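Local coordinates for conserved domain protein (Porphyromonas gingivalis, PDB 3PNN) that probably acts as a cytoplasmic glycosyltransferase with a Rossmann-like alpha/beta/alpha fold, forming glycosidic linkages, at residues A[119-124]-A[130-135]; A[152-157]-A[215-220]; A[171-174]-A[178-181]; A[182-187]-A[248-253]; A[222-227]-A[254-259]. All blocks are in the same frame, centred on the assembly; numbering follows the deposited sequence.

Contact 1. Residues A[119-124]-A[130-135]; sequences AVINAD and NGFEVL
Phe132 is the first residue of helix segment 130-135 to meet strand segment 119-124, and it does so with the far end of its ring. CD1 of Ile121 lies at the ring edge, near the ring plane, 4.1 Å from CZ of Phe132 and equally far from CE1. The two side chains cross at about a right angle. Ile121 has CG1 between its backbone N and carbonyl carbon (chi1 66°), and the extended chi2 carries CD1 out to the phenyl edge. One turn later comes Leu135. Its CD2 presses on CB of Ala119 at 3.5 Å, tighter than a usual van der Waals contact. CG of Leu135 stands anti to the backbone N (chi1 -174°), which turns the branched end toward the strand, CD2 foremost. Both pairs are buried and apolar, and no hydrogen bond joins the segments. Met217 of strand 217-220 packs against Ile121, Phe132 and Leu135. Helix 35-46 adds Ser39, which touches both Ile121 and Phe132. Strand 118-122 itself runs between parallel strand 7-11 and antiparallel strand 217-220, and helix 129-140 lies over these strands.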
# COMPACT_ATOMS: atom_id res chain seq x y z
N ALA A 119 0.82 -9.14 -3.93
CA ALA A 119 0.68 -8.17 -2.84
C ALA A 119 0.73 -6.76 -3.39
O ALA A 119 1.41 -6.50 -4.37
CB ALA A 119 1.81 -8.35 -1.82
N VAL A 120 0.01 -5.85 -2.74
CA VAL A 120 0.13 -4.43 -3.01
C VAL A 120 0.60 -3.78 -1.72
O VAL A 120 0.05 -4.04 -0.64
CB VAL A 120 -1.21 -3.82 -3.41
CG1 VAL A 120 -1.09 -2.28 -3.54
CG2 VAL A 120 -1.70 -4.46 -4.73
N ILE A 121 1.66 -2.97 -1.81
CA ILE A 121 2.16 -2.24 -0.65
C ILE A 121 2.57 -0.82 -1.03
O ILE A 121 2.82 -0.53 -2.21
CB ILE A 121 3.40 -2.92 0.01
CG1 ILE A 121 4.62 -2.91 -0.92
CG2 ILE A 121 3.07 -4.34 0.48
CD1 ILE A 121 5.97 -3.19 -0.20
N ASN A 122 2.66 0.05 -0.02
CA ASN A 122 3.17 1.40 -0.23
C ASN A 122 4.69 1.37 -0.35
O ASN A 122 5.34 0.42 0.12
CB ASN A 122 2.78 2.33 0.92
CG ASN A 122 1.30 2.64 0.96
OD1 ASN A 122 0.61 2.61 -0.07
ND2 ASN A 122 0.81 2.98 2.15
N ALA A 123 5.25 2.42 -0.93
CA ALA A 123 6.68 2.49 -1.20
C ALA A 123 7.52 3.04 -0.04
O ALA A 123 8.73 2.90 -0.03
CB ALA A 123 6.94 3.32 -2.47
N ASP A 124 6.87 3.66 0.94
CA ASP A 124 7.62 4.37 1.97
C ASP A 124 7.08 4.07 3.37
O ASP A 124 7.22 4.88 4.28
CB ASP A 124 7.59 5.88 1.68
CG ASP A 124 8.78 6.62 2.27
OD1 ASP A 124 9.85 6.00 2.51
OD2 ASP A 124 8.65 7.85 2.48
N ASN A 130 7.34 -10.15 9.45
CA ASN A 130 6.21 -11.07 9.55
C ASN A 130 4.98 -10.68 8.71
O ASN A 130 4.16 -11.55 8.36
CB ASN A 130 5.81 -11.30 11.01
CG ASN A 130 4.86 -12.46 11.17
OD1 ASN A 130 5.23 -13.62 10.99
ND2 ASN A 130 3.62 -12.14 11.48
N GLY A 131 4.85 -9.39 8.39
CA GLY A 131 3.83 -8.93 7.47
C GLY A 131 4.00 -9.60 6.12
O GLY A 131 3.06 -10.15 5.55
N PHE A 132 5.22 -9.54 5.58
CA PHE A 132 5.52 -10.26 4.34
C PHE A 132 5.36 -11.77 4.46
O PHE A 132 4.92 -12.42 3.50
CB PHE A 132 6.92 -9.90 3.83
CG PHE A 132 7.04 -8.46 3.44
CD1 PHE A 132 6.64 -8.04 2.18
CD2 PHE A 132 7.47 -7.51 4.36
CE1 PHE A 132 6.71 -6.71 1.82
CE2 PHE A 132 7.55 -6.18 4.01
CZ PHE A 132 7.17 -5.77 2.74
N GLU A 133 5.72 -12.34 5.60
CA GLU A 133 5.59 -13.79 5.78
C GLU A 133 4.15 -14.28 5.75
O GLU A 133 3.84 -15.26 5.06
CB GLU A 133 6.28 -14.27 7.07
CG GLU A 133 7.81 -14.06 7.02
CD GLU A 133 8.49 -14.40 8.35
OE1 GLU A 133 7.89 -14.16 9.43
OE2 GLU A 133 9.63 -14.89 8.31
N VAL A 134 3.27 -13.64 6.51
CA VAL A 134 1.88 -14.11 6.51
C VAL A 134 1.23 -13.86 5.15
O VAL A 134 0.41 -14.66 4.68
CB VAL A 134 1.02 -13.47 7.64
CG1 VAL A 134 1.59 -13.86 9.02
CG2 VAL A 134 0.94 -11.95 7.48
N LEU A 135 1.61 -12.77 4.51
CA LEU A 135 1.02 -12.42 3.21
C LEU A 135 1.43 -13.39 2.12
O LEU A 135 0.60 -13.88 1.33
CB LEU A 135 1.39 -10.99 2.83
CG LEU A 135 0.77 -10.36 1.58
CD1 LEU A 135 -0.74 -10.50 1.61
CD2 LEU A 135 1.19 -8.89 1.56

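Contact 2. Residues A[152-157]-A[215-220]; sequences VGYRVG and MNMWGF
Val152 and Met217 form the backbone join, with Val152 N donating to Met217 O at 3.1 Å in a nearly straight bond (167°) that arrives almost along the C=O axis. Beyond this point the strands part, since the chain turns a corner at Asn216. A water bridges the strands there. It donates to Val152 O at 2.7 Å and accepts from the backbone N atoms of Met215 and Met217.

Both methionines are selenomethionines. The side chains of Val152 and Met217 lie alongside each other and point the same way, with SE of Met217 3.7 Å from CG2 of Val152. CG of Met217 is anti to its backbone N (chi1 177°), and chi2 is also extended, which lays the selenium alongside the valine. It comes to 3.9 Å from OH of Tyr154. That hydroxyl is hydrogen-bonded to the backbone O of Tyr127. Met215 meets Tyr154 at the near end of its ring, where CG of Met215 is 3.6 Å from CD2 of Tyr154. These two side chains cross at about a right angle. The chain of Met215 then bends at chi2 and chi3, and its end leads away from the tyrosine. Past the corner, Trp218 NE1 donates to Asn216 OD1 at 2.9 Å, from above the carbonyl plane.

Val134 of helix 129-140 packs on Val152. The corner at Asn216 lets the chain pass from one group of strands to another, and strand 217-220 continues beside strand 118-122, consistent with the Rossmann-like alpha/beta/alpha fold.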
# COMPACT_ATOMS: atom_id res chain seq x y z
N VAL A 152 -3.20 -7.41 5.47
CA VAL A 152 -2.43 -7.61 6.70
C VAL A 152 -2.89 -6.52 7.65
O VAL A 152 -2.74 -5.33 7.37
CB VAL A 152 -0.92 -7.55 6.44
CG1 VAL A 152 -0.15 -7.64 7.79
CG2 VAL A 152 -0.50 -8.71 5.53
N GLY A 153 -3.51 -6.93 8.74
CA GLY A 153 -4.03 -5.98 9.70
C GLY A 153 -2.97 -5.53 10.70
O GLY A 153 -2.10 -6.32 11.09
N TYR A 154 -3.04 -4.26 11.08
CA TYR A 154 -2.26 -3.71 12.18
C TYR A 154 -3.21 -3.18 13.25
O TYR A 154 -4.41 -3.06 13.00
CB TYR A 154 -1.33 -2.62 11.65
CG TYR A 154 -0.25 -3.21 10.76
CD1 TYR A 154 0.98 -3.60 11.30
CD2 TYR A 154 -0.49 -3.44 9.41
CE1 TYR A 154 1.96 -4.16 10.50
CE2 TYR A 154 0.49 -4.01 8.60
CZ TYR A 154 1.71 -4.37 9.15
OH TYR A 154 2.68 -4.95 8.36
N ARG A 155 -2.70 -2.87 14.44
CA ARG A 155 -3.55 -2.33 15.51
C ARG A 155 -3.39 -0.81 15.56
O ARG A 155 -2.28 -0.30 15.59
CB ARG A 155 -3.20 -2.96 16.87
CG ARG A 155 -3.62 -4.45 17.00
CD ARG A 155 -2.49 -5.43 16.64
NE ARG A 155 -2.94 -6.83 16.75
CZ ARG A 155 -3.07 -7.48 17.91
NH1 ARG A 155 -2.76 -6.87 19.05
NH2 ARG A 155 -3.49 -8.74 17.93
N VAL A 156 -4.51 -0.09 15.56
CA VAL A 156 -4.46 1.37 15.41
C VAL A 156 -3.58 2.04 16.45
O VAL A 156 -2.84 2.98 16.12
CB VAL A 156 -5.87 1.99 15.43
CG1 VAL A 156 -6.52 1.84 16.81
CG2 VAL A 156 -5.79 3.47 15.01
N GLY A 157 -3.62 1.55 17.69
CA GLY A 157 -2.85 2.15 18.77
C GLY A 157 -1.35 2.11 18.57
O GLY A 157 -0.60 2.86 19.18
N MSE A 215 -3.05 -0.73 6.49
CA MSE A 215 -1.91 0.15 6.19
C MSE A 215 -1.56 -0.01 4.71
O MSE A 215 -0.41 0.23 4.29
CB MSE A 215 -0.69 -0.17 7.08
CG MSE A 215 -0.97 -0.01 8.58
SE MSE A 215 -1.58 1.79 9.04
CE MSE A 215 0.05 2.76 8.66
N ASN A 216 -2.56 -0.39 3.93
CA ASN A 216 -2.43 -0.57 2.48
C ASN A 216 -1.49 -1.72 2.10
O ASN A 216 -0.77 -1.63 1.10
CB ASN A 216 -1.99 0.72 1.78
CG ASN A 216 -2.92 1.12 0.64
OD1 ASN A 216 -4.11 0.76 0.63
ND2 ASN A 216 -2.39 1.90 -0.31
N MSE A 217 -1.50 -2.79 2.89
CA MSE A 217 -0.82 -4.03 2.51
C MSE A 217 -1.89 -5.07 2.18
O MSE A 217 -2.53 -5.61 3.09
CB MSE A 217 0.08 -4.53 3.65
CG MSE A 217 0.79 -5.87 3.37
SE MSE A 217 2.16 -6.25 4.76
CE MSE A 217 3.70 -6.52 3.59
N TRP A 218 -2.09 -5.35 0.89
CA TRP A 218 -3.20 -6.21 0.44
C TRP A 218 -2.65 -7.41 -0.30
O TRP A 218 -1.53 -7.37 -0.82
CB TRP A 218 -4.05 -5.44 -0.56
CG TRP A 218 -4.65 -4.20 -0.03
CD1 TRP A 218 -4.15 -2.93 -0.14
CD2 TRP A 218 -5.88 -4.09 0.67
NE1 TRP A 218 -5.01 -2.04 0.46
CE2 TRP A 218 -6.08 -2.73 0.97
CE3 TRP A 218 -6.84 -5.03 1.08
CZ2 TRP A 218 -7.20 -2.27 1.67
CZ3 TRP A 218 -7.97 -4.57 1.77
CH2 TRP A 218 -8.13 -3.21 2.06
N GLY A 219 -3.46 -8.46 -0.41
CA GLY A 219 -3.16 -9.60 -1.27
C GLY A 219 -4.34 -9.85 -2.20
O GLY A 219 -5.47 -10.02 -1.73
N PHE A 220 -4.09 -9.87 -3.51
CA PHE A 220 -5.16 -10.02 -4.51
C PHE A 220 -4.84 -11.12 -5.51
O PHE A 220 -3.70 -11.62 -5.57
CB PHE A 220 -5.36 -8.71 -5.30
CG PHE A 220 -5.83 -7.53 -4.46
CD1 PHE A 220 -7.05 -7.56 -3.78
CD2 PHE A 220 -5.07 -6.37 -4.40
CE1 PHE A 220 -7.48 -6.47 -3.04
CE2 PHE A 220 -5.50 -5.27 -3.66
CZ PHE A 220 -6.71 -5.32 -2.99
O HOH W 1 -2.90 -3.38 5.57

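Contact 3. Residues A[171-174]-A[178-181]; sequences CQVD and LLTG
Gln172 uses both of its backbone polar groups on the opposite strand. Its N donates to Gly181 O at 2.8 Å, close to straight (170°). Its O accepts from Thr180 N, also at 2.8 Å. Thr180 and Gly181 thus both face Gln172, which is a classic beta bulge. The register slips by one residue there, and Val173 is paired with Leu179 rather than Thr180. OG1 of Thr180 comes to 3.3 Å from Gln172 O, a weak bond at most.

The turn end is held by Asp174. Its N donates to Leu178 O at 2.9 Å. In return Leu178 N donates to OD1 of Asp174 at 3.0 Å, coming from above the carboxylate plane. The same OD1 accepts from Lys176 N in the loop between the strands, making an Asx turn. With CG between the backbone N and carbonyl carbon (chi1 70°), the carboxylate is folded back toward the loop and Leu178.

The apolar contacts are fewer. CD1 of Leu179 touches CB of Cys171 at 3.6 Å, and CG2 of Val173 lies a little farther from the same methyl. Val253 and Ile257 of helix 249-259 also pack on Leu179.

The amides of Gln172, Asp174 and Thr180 are therefore matched across the hairpin, while Leu179 is backbone-bonded to Val264 of strand 263-268. One carboxylate oxygen takes two further amides. These N-H groups would probably stabilise the negative charge of Asp174 and probably help to hold the turn in shape.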
# COMPACT_ATOMS: atom_id res chain seq x y z
N CYS A 171 -11.13 -0.70 10.03
CA CYS A 171 -11.72 -1.95 9.56
C CYS A 171 -12.74 -2.53 10.53
O CYS A 171 -12.53 -2.52 11.74
CB CYS A 171 -10.62 -2.99 9.38
SG CYS A 171 -9.52 -2.57 8.05
N GLN A 172 -13.83 -3.07 9.98
CA GLN A 172 -14.74 -3.91 10.75
C GLN A 172 -14.42 -5.34 10.38
O GLN A 172 -14.39 -5.67 9.20
CB GLN A 172 -16.19 -3.59 10.40
CG GLN A 172 -16.51 -2.10 10.50
CD GLN A 172 -16.20 -1.56 11.88
OE1 GLN A 172 -16.54 -2.19 12.89
NE2 GLN A 172 -15.54 -0.41 11.94
N VAL A 173 -14.18 -6.18 11.38
CA VAL A 173 -13.76 -7.56 11.13
C VAL A 173 -14.60 -8.53 11.97
O VAL A 173 -14.78 -8.33 13.17
CB VAL A 173 -12.27 -7.76 11.45
CG1 VAL A 173 -11.80 -9.16 11.06
CG2 VAL A 173 -11.42 -6.70 10.73
N ASP A 174 -15.13 -9.56 11.33
CA ASP A 174 -16.06 -10.45 12.04
C ASP A 174 -15.31 -11.60 12.72
O ASP A 174 -14.09 -11.67 12.66
CB ASP A 174 -17.18 -10.96 11.11
CG ASP A 174 -16.69 -11.93 10.05
OD1 ASP A 174 -15.59 -12.52 10.21
OD2 ASP A 174 -17.41 -12.13 9.05
N LEU A 178 -12.94 -12.14 8.82
CA LEU A 178 -13.24 -11.59 7.50
C LEU A 178 -13.62 -10.12 7.60
O LEU A 178 -14.39 -9.72 8.49
CB LEU A 178 -14.36 -12.37 6.83
CG LEU A 178 -14.05 -13.83 6.49
CD1 LEU A 178 -15.33 -14.52 6.00
CD2 LEU A 178 -12.93 -13.92 5.45
N LEU A 179 -13.07 -9.33 6.68
CA LEU A 179 -13.34 -7.90 6.60
C LEU A 179 -14.78 -7.68 6.17
O LEU A 179 -15.23 -8.22 5.16
CB LEU A 179 -12.39 -7.26 5.56
CG LEU A 179 -12.38 -5.74 5.47
CD1 LEU A 179 -11.95 -5.18 6.82
CD2 LEU A 179 -11.47 -5.22 4.33
N THR A 180 -15.53 -6.90 6.94
CA THR A 180 -16.91 -6.63 6.56
C THR A 180 -17.07 -5.18 6.11
O THR A 180 -18.07 -4.82 5.51
CB THR A 180 -17.91 -6.92 7.69
OG1 THR A 180 -17.63 -6.06 8.80
CG2 THR A 180 -17.81 -8.37 8.14
N GLY A 181 -16.06 -4.36 6.41
CA GLY A 181 -16.10 -2.97 6.00
C GLY A 181 -14.77 -2.28 6.24
O GLY A 181 -14.07 -2.58 7.21

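Contact 4. Residues A[182-187]-A[248-253]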
# COMPACT_ATOMS: atom_id res chain seq x y z
N VAL A 182 -14.41 -1.35 5.36
CA VAL A 182 -13.24 -0.53 5.59
C VAL A 182 -13.50 0.88 5.07
O VAL A 182 -14.00 1.08 3.95
CB VAL A 182 -11.96 -1.16 4.96
CG1 VAL A 182 -12.18 -1.44 3.47
CG2 VAL A 182 -10.76 -0.27 5.18
N VAL A 183 -13.21 1.87 5.90
CA VAL A 183 -13.46 3.26 5.53
C VAL A 183 -12.32 4.15 6.03
O VAL A 183 -11.97 4.13 7.22
CB VAL A 183 -14.79 3.78 6.10
CG1 VAL A 183 -15.96 2.93 5.60
CG2 VAL A 183 -14.74 3.78 7.62
N GLU A 184 -11.76 4.94 5.12
CA GLU A 184 -10.67 5.85 5.46
C GLU A 184 -11.14 6.93 6.42
O GLU A 184 -12.09 7.65 6.13
CB GLU A 184 -10.10 6.49 4.19
CG GLU A 184 -8.77 7.20 4.39
CD GLU A 184 -7.61 6.23 4.61
OE1 GLU A 184 -7.65 5.12 4.05
OE2 GLU A 184 -6.66 6.59 5.34
N ARG A 185 -10.49 7.02 7.58
CA ARG A 185 -10.80 8.05 8.56
C ARG A 185 -9.57 8.92 8.81
O ARG A 185 -8.47 8.39 9.04
CB ARG A 185 -11.24 7.43 9.88
CG ARG A 185 -12.43 6.49 9.77
CD ARG A 185 -13.69 7.21 9.31
NE ARG A 185 -14.86 6.35 9.38
CZ ARG A 185 -16.09 6.72 9.07
NH1 ARG A 185 -16.34 7.96 8.65
NH2 ARG A 185 -17.10 5.85 9.17
N THR A 186 -9.74 10.24 8.76
CA THR A 186 -8.63 11.17 9.01
C THR A 186 -8.66 11.68 10.44
O THR A 186 -9.68 11.57 11.13
CB THR A 186 -8.67 12.40 8.08
OG1 THR A 186 -9.90 13.11 8.28
CG2 THR A 186 -8.56 11.99 6.62
N GLY A 187 -7.54 12.23 10.89
CA GLY A 187 -7.47 12.94 12.15
C GLY A 187 -7.47 12.09 13.41
O GLY A 187 -7.79 12.58 14.49
N PHE A 248 -9.80 5.06 -4.90
CA PHE A 248 -8.96 4.48 -3.85
C PHE A 248 -9.20 2.99 -3.66
O PHE A 248 -10.32 2.51 -3.81
CB PHE A 248 -9.26 5.14 -2.50
CG PHE A 248 -8.81 6.57 -2.41
CD1 PHE A 248 -7.47 6.89 -2.47
CD2 PHE A 248 -9.73 7.59 -2.24
CE1 PHE A 248 -7.04 8.20 -2.37
CE2 PHE A 248 -9.32 8.90 -2.14
CZ PHE A 248 -7.97 9.21 -2.20
N ILE A 249 -8.15 2.26 -3.25
CA ILE A 249 -8.29 0.82 -3.02
C ILE A 249 -9.38 0.44 -1.99
O ILE A 249 -10.24 -0.42 -2.26
CB ILE A 249 -6.95 0.19 -2.64
CG1 ILE A 249 -5.95 0.35 -3.79
CG2 ILE A 249 -7.13 -1.27 -2.25
CD1 ILE A 249 -4.52 -0.01 -3.38
N PRO A 250 -9.35 1.06 -0.79
CA PRO A 250 -10.36 0.74 0.24
C PRO A 250 -11.79 0.90 -0.26
O PRO A 250 -12.66 0.11 0.12
CB PRO A 250 -10.10 1.78 1.34
CG PRO A 250 -8.73 2.27 1.11
CD PRO A 250 -8.43 2.12 -0.35
N PHE A 251 -12.03 1.91 -1.09
CA PHE A 251 -13.37 2.12 -1.64
C PHE A 251 -13.84 0.93 -2.47
O PHE A 251 -14.97 0.45 -2.31
CB PHE A 251 -13.44 3.40 -2.48
CG PHE A 251 -14.72 3.51 -3.28
CD1 PHE A 251 -15.84 4.10 -2.74
CD2 PHE A 251 -14.79 3.00 -4.57
CE1 PHE A 251 -17.02 4.19 -3.47
CE2 PHE A 251 -15.95 3.07 -5.30
CZ PHE A 251 -17.07 3.67 -4.76
N VAL A 252 -12.98 0.49 -3.39
CA VAL A 252 -13.26 -0.66 -4.23
C VAL A 252 -13.43 -1.93 -3.42
O VAL A 252 -14.38 -2.68 -3.61
CB VAL A 252 -12.11 -0.88 -5.25
CG1 VAL A 252 -12.28 -2.22 -5.96
CG2 VAL A 252 -12.09 0.28 -6.24
N VAL A 253 -12.49 -2.19 -2.51
CA VAL A 253 -12.55 -3.38 -1.67
C VAL A 253 -13.85 -3.37 -0.86
O VAL A 253 -14.54 -4.38 -0.75
CB VAL A 253 -11.34 -3.49 -0.73
CG1 VAL A 253 -11.58 -4.53 0.36
CG2 VAL A 253 -10.07 -3.82 -1.53
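Val182 meets Pro250 at the tight end of this contact between strand 182-187 and helix 249-253. CG1 of the valine lies 3.7 Å from Pro250 O. The same methyl is 4.4 Å from CB of Pro250 and 4.4 Å from CG1 of Val253, so it rests over the first turn of the helix. CG1 sits between the backbone N and carbonyl carbon of Val182 (chi1 55°), and this rotation directs it to the helix. Val182 is held from the backbone as well, because its N is hydrogen-bonded to OD1 of Asn254, the residue after Val253.

The other end is much looser. Glu184 is exposed and approaches Pro250 with its carboxylate, OE1 being 4.2 Å from CG of the ring. This is a touch of van der Waals type and no hydrogen bond crosses the segments. The polar partner of Glu184 is on the neighbouring strand 166-173, where Ser167 OG is hydrogen-bonded to OE2. From Arg185 on, the strand draws away from the helix.

The segment axes run nearly antiparallel, at 154°, and approach to 7.7 Å. Val253 also packs on Trp218 and Phe220 of strand 217-220, so the helix bridges two groups of strands. A helix laid along strands through small aliphatic residues is the layered packing of an alpha/beta fold, here joining the hairpin of strands 166-173 and 179-191, through helix 249-259, to strand 217-220.

Contact 5. Residues A[222-227]-A[254-259]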
# COMPACT_ATOMS: atom_id res chain seq x y z
N PRO A 222 -5.61 -11.87 -9.91
CA PRO A 222 -5.75 -10.93 -11.04
C PRO A 222 -7.19 -10.54 -11.40
O PRO A 222 -7.39 -9.52 -12.08
CB PRO A 222 -5.05 -11.66 -12.20
CG PRO A 222 -4.00 -12.53 -11.48
CD PRO A 222 -4.72 -13.00 -10.23
N ASP A 223 -8.19 -11.31 -10.96
CA ASP A 223 -9.59 -10.90 -11.22
C ASP A 223 -9.85 -9.54 -10.57
O ASP A 223 -10.78 -8.84 -10.95
CB ASP A 223 -10.58 -11.93 -10.67
CG ASP A 223 -10.19 -12.43 -9.29
OD1 ASP A 223 -10.83 -12.00 -8.29
OD2 ASP A 223 -9.24 -13.24 -9.21
N TYR A 224 -9.04 -9.19 -9.59
CA TYR A 224 -9.18 -7.89 -8.95
C TYR A 224 -9.02 -6.75 -9.96
O TYR A 224 -9.68 -5.72 -9.85
CB TYR A 224 -8.17 -7.72 -7.79
CG TYR A 224 -8.39 -6.40 -7.04
CD1 TYR A 224 -9.50 -6.23 -6.22
CD2 TYR A 224 -7.51 -5.33 -7.18
CE1 TYR A 224 -9.73 -5.04 -5.55
CE2 TYR A 224 -7.73 -4.11 -6.50
CZ TYR A 224 -8.84 -3.99 -5.69
OH TYR A 224 -9.09 -2.82 -5.01
N PHE A 225 -8.15 -6.92 -10.95
CA PHE A 225 -8.03 -5.88 -11.98
C PHE A 225 -9.34 -5.68 -12.73
O PHE A 225 -9.71 -4.55 -13.07
CB PHE A 225 -6.92 -6.20 -12.98
CG PHE A 225 -5.54 -6.32 -12.37
CD1 PHE A 225 -4.93 -5.22 -11.77
CD2 PHE A 225 -4.84 -7.52 -12.44
CE1 PHE A 225 -3.65 -5.33 -11.21
CE2 PHE A 225 -3.57 -7.63 -11.90
CZ PHE A 225 -2.96 -6.53 -11.28
N ASP A 226 -10.03 -6.77 -13.02
CA ASP A 226 -11.28 -6.70 -13.77
C ASP A 226 -12.39 -6.03 -12.96
O ASP A 226 -13.15 -5.20 -13.50
CB ASP A 226 -11.75 -8.10 -14.20
CG ASP A 226 -10.81 -8.74 -15.21
OD1 ASP A 226 -10.19 -8.01 -16.01
OD2 ASP A 226 -10.67 -9.98 -15.18
N TYR A 227 -12.50 -6.39 -11.69
CA TYR A 227 -13.50 -5.75 -10.84
C TYR A 227 -13.17 -4.26 -10.71
O TYR A 227 -14.07 -3.41 -10.72
CB TYR A 227 -13.56 -6.40 -9.46
CG TYR A 227 -14.12 -7.81 -9.46
CD1 TYR A 227 -15.33 -8.11 -10.11
CD2 TYR A 227 -13.45 -8.85 -8.82
CE1 TYR A 227 -15.84 -9.41 -10.11
CE2 TYR A 227 -13.96 -10.14 -8.82
CZ TYR A 227 -15.14 -10.42 -9.46
OH TYR A 227 -15.63 -11.71 -9.44
N ASN A 254 -14.18 -2.22 -0.30
CA ASN A 254 -15.41 -2.10 0.48
C ASN A 254 -16.65 -2.45 -0.36
O ASN A 254 -17.58 -3.13 0.10
CB ASN A 254 -15.51 -0.69 1.07
CG ASN A 254 -16.62 -0.56 2.10
OD1 ASN A 254 -16.55 -1.13 3.19
ND2 ASN A 254 -17.65 0.21 1.75
N ASP A 255 -16.65 -1.99 -1.61
CA ASP A 255 -17.79 -2.24 -2.48
C ASP A 255 -17.93 -3.73 -2.79
O ASP A 255 -19.03 -4.26 -2.80
CB ASP A 255 -17.66 -1.46 -3.78
CG ASP A 255 -18.91 -1.57 -4.65
OD1 ASP A 255 -19.80 -0.71 -4.52
OD2 ASP A 255 -19.01 -2.53 -5.45
N LEU A 256 -16.80 -4.39 -3.05
CA LEU A 256 -16.82 -5.80 -3.40
C LEU A 256 -17.24 -6.70 -2.25
O LEU A 256 -17.97 -7.68 -2.43
CB LEU A 256 -15.43 -6.23 -3.90
CG LEU A 256 -14.99 -5.61 -5.23
CD1 LEU A 256 -13.58 -6.11 -5.56
CD2 LEU A 256 -15.97 -5.96 -6.33
N ILE A 257 -16.77 -6.39 -1.04
CA ILE A 257 -17.21 -7.18 0.10
C ILE A 257 -18.67 -6.92 0.45
O ILE A 257 -19.39 -7.84 0.83
CB ILE A 257 -16.30 -7.01 1.36
CG1 ILE A 257 -16.28 -5.57 1.85
CG2 ILE A 257 -14.89 -7.41 1.06
CD1 ILE A 257 -15.00 -5.28 2.68
N ARG A 258 -19.13 -5.69 0.30
CA ARG A 258 -20.54 -5.42 0.55
C ARG A 258 -21.48 -6.15 -0.42
O ARG A 258 -22.56 -6.58 -0.02
CB ARG A 258 -20.82 -3.92 0.55
CG ARG A 258 -20.17 -3.19 1.72
CD ARG A 258 -20.59 -1.74 1.77
NE ARG A 258 -22.04 -1.59 1.77
CZ ARG A 258 -22.79 -1.52 2.86
NH1 ARG A 258 -22.22 -1.58 4.07
NH2 ARG A 258 -24.11 -1.39 2.77
N SER A 259 -21.08 -6.29 -1.67
CA SER A 259 -21.91 -6.99 -2.65
C SER A 259 -21.80 -8.52 -2.50
O SER A 259 -22.62 -9.27 -3.04
CB SER A 259 -21.50 -6.58 -4.06
OG SER A 259 -20.21 -7.10 -4.32
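Leu256 points from its helix between two tyrosines, Tyr224 and Tyr227, that stand one turn apart on helix 223-239. Its two methyls share the work. CD1 lies 3.9 Å from CB of Tyr227 and 4.0 Å from CE1 of Tyr224. CD2 keeps to Tyr227, at 4.0 Å from CB and 4.1 Å from CG. Each tyrosine is crossed at a slant by the leucine.

The tyrosines are turned differently. CG of Tyr224 is anti to its backbone N (chi1 -175°), and the ring runs toward the first turns of helix 249-259, with its CE1 side near CD1 of Leu256. Tyr227 has CG beside its backbone N (chi1 -69°), and CB and the ring base do the touching. Tyr224 is well fixed by its surroundings. Its ring stacks on Phe220 and meets Tyr149 edge-to-face, while its OH is hydrogen-bonded to ND2 of Asn104. Ile249, Val252 and Val253 pack against it too. At the end of segment 254-259, Ser259 OG donates back to Leu256 O at 3.0 Å, from above the carbonyl plane.

No hydrogen bond passes between the two helix segments. They are joined by carbon contacts alone, so shape and burial, not directed bonds, set how Leu256 sits between the tyrosines, and the hydroxyl of Tyr224 finds its partner in Asn104, outside the two segments.

In the fold
From the N terminus, contact 1 closes first, a short loop between strand 118-122 and the helix that follows it. Contact 2 then closes a long, strand-rich loop back to strand 217-220, and contact 3, the hairpin turn, is nested inside it. Contact 4 opens inside the loop of contact 2 and closes beyond it, on helix 249-259, so the two cross. Contact 5 uses the same helix and crosses contact 4, tying in helix 223-239. Contacts 1 and 2 meet through Met217, and contacts 2 and 4 through Trp218. Ile257 and Asn254 link the hairpin to contact 5. Together they join the strands round 118-122 and 217-220, their covering helices and the outlying hairpin.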